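Local coordinates for pirin-like protein YhaK (Escherichia coli, PDB 2VEC) that is a monomeric cytoplasmic bicupin of the pirin family, redox-sensitive, probably through a reactive cysteine, and lacking quercetin 2,3-dioxygenase activity, at residues Val106-Ser109 / Ala110-Leu114. Residues are numbered along the deposited sequence; the frame is centred on the assembly and turned at random.
Sequences VQAS and AGEAL
Glu112 turns its carboxylate back over the end of the preceding strand, where OE1 accepts a hydrogen bond from the backbone N of Ser109 at 2.7 Å. An N-H...O angle of 166° makes this bond nearly straight. It enters from the anti side of the carboxylate, 22° out of its plane. The torsions account for the reach: CG stands anti to the carbonyl carbon and the chain is extended beyond it, so that Glu112 CB passes 3.4 Å from Ser109 O before OE1 arrives at the amide. Glu112 OE1 also lies 3.5 Å from Ala108 CA.

The backbone closes the same loop in the other sense. Glu112 N donates to Ser109 O at 3.1 Å across a type II turn from Ser109 to Glu112. This bond is more bent, at 141°. Gly111 takes a positive phi, as the third position of a type II turn commonly does.

The apolar part lies farther from the turn, where the ends of Val106 and Leu114 meet, Val106 CG1 lying 3.6 Å from Leu114 CD1. Ile153 and Tyr98 touch both side chains.

The turn joins edge strand 105-109 of the four-stranded sheet to strand 112-116 of the six-stranded one, within the N-terminal cupin beta-sandwich. Lys155 salt-bridges Glu112 OE2 and also hydrogen-bonds Gln107 O. Each carboxylate oxygen thus has a partner, and the paired amide and lysine probably stabilise the charged form of Glu112 while fixing its rotation across the turn.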
loop_
_atom_site.group_PDB
_atom_site.type_symbol
_atom_site.label_atom_id
_atom_site.label_comp_id
_atom_site.label_asym_id
_atom_site.label_seq_id
_atom_site.Cartn_x
_atom_site.Cartn_y
_atom_site.Cartn_z
ATOM N N VAL A 106 -4.993 -17.184 6.097
ATOM C CA VAL A 106 -5.935 -16.406 5.329
ATOM C C VAL A 106 -5.503 -16.504 3.876
ATOM O O VAL A 106 -4.314 -16.566 3.589
ATOM C CB VAL A 106 -5.963 -14.922 5.833
ATOM C CG1 VAL A 106 -4.570 -14.248 5.702
ATOM C CG2 VAL A 106 -7.055 -14.115 5.133
ATOM N N GLN A 107 -6.474 -16.529 2.975
ATOM C CA GLN A 107 -6.225 -16.481 1.533
ATOM C C GLN A 107 -6.668 -15.125 1.000
ATOM O O GLN A 107 -7.684 -14.584 1.443
ATOM C CB GLN A 107 -7.056 -17.539 0.801
ATOM C CG GLN A 107 -6.857 -18.965 1.238
ATOM C CD GLN A 107 -7.863 -19.897 0.531
ATOM O OE1 GLN A 107 -8.270 -19.629 -0.606
ATOM N NE2 GLN A 107 -8.275 -20.963 1.204
ATOM N N ALA A 108 -5.940 -14.594 0.023
ATOM C CA ALA A 108 -6.327 -13.324 -0.604
ATOM C C ALA A 108 -6.185 -13.392 -2.117
ATOM O O ALA A 108 -5.143 -13.781 -2.590
ATOM C CB ALA A 108 -5.489 -12.190 -0.060
ATOM N N SER A 109 -7.232 -13.026 -2.853
ATOM C CA SER A 109 -7.182 -12.932 -4.330
ATOM C C SER A 109 -7.070 -11.492 -4.837
ATOM O O SER A 109 -7.169 -10.531 -4.076
ATOM C CB SER A 109 -8.415 -13.559 -4.964
ATOM O OG SER A 109 -8.708 -14.833 -4.424
ATOM N N ALA A 110 -6.870 -11.354 -6.142
ATOM C CA ALA A 110 -6.791 -10.040 -6.786
ATOM C C ALA A 110 -8.007 -9.224 -6.376
ATOM O O ALA A 110 -9.141 -9.758 -6.351
ATOM C CB ALA A 110 -6.773 -10.222 -8.300
ATOM N N GLY A 111 -7.785 -7.957 -6.055
ATOM C CA GLY A 111 -8.880 -7.091 -5.678
ATOM C C GLY A 111 -9.097 -6.956 -4.174
ATOM O O GLY A 111 -9.991 -6.213 -3.750
ATOM N N GLU A 112 -8.302 -7.687 -3.382
ATOM C CA GLU A 112 -8.374 -7.636 -1.938
ATOM C C GLU A 112 -7.119 -7.024 -1.361
ATOM O O GLU A 112 -6.036 -7.180 -1.940
ATOM C CB GLU A 112 -8.521 -9.030 -1.344
ATOM C CG GLU A 112 -9.884 -9.703 -1.649
ATOM C CD GLU A 112 -9.967 -11.086 -1.008
ATOM O OE1 GLU A 112 -9.390 -12.056 -1.578
ATOM O OE2 GLU A 112 -10.565 -11.199 0.072
ATOM N N ALA A 113 -7.292 -6.361 -0.220
ATOM C CA ALA A 113 -6.191 -5.884 0.603
ATOM C C ALA A 113 -6.219 -6.645 1.941
ATOM O O ALA A 113 -7.299 -6.928 2.508
ATOM C CB ALA A 113 -6.316 -4.345 0.826
ATOM N N LEU A 114 -5.040 -6.979 2.437
ATOM C CA LEU A 114 -4.897 -7.806 3.630
ATOM C C LEU A 114 -3.979 -7.061 4.596
ATOM O O LEU A 114 -2.895 -6.638 4.177
ATOM C CB LEU A 114 -4.248 -9.134 3.210
ATOM C CG LEU A 114 -3.589 -10.068 4.243
ATOM C CD1 LEU A 114 -4.636 -10.654 5.215
ATOM C CD2 LEU A 114 -2.920 -11.200 3.528
#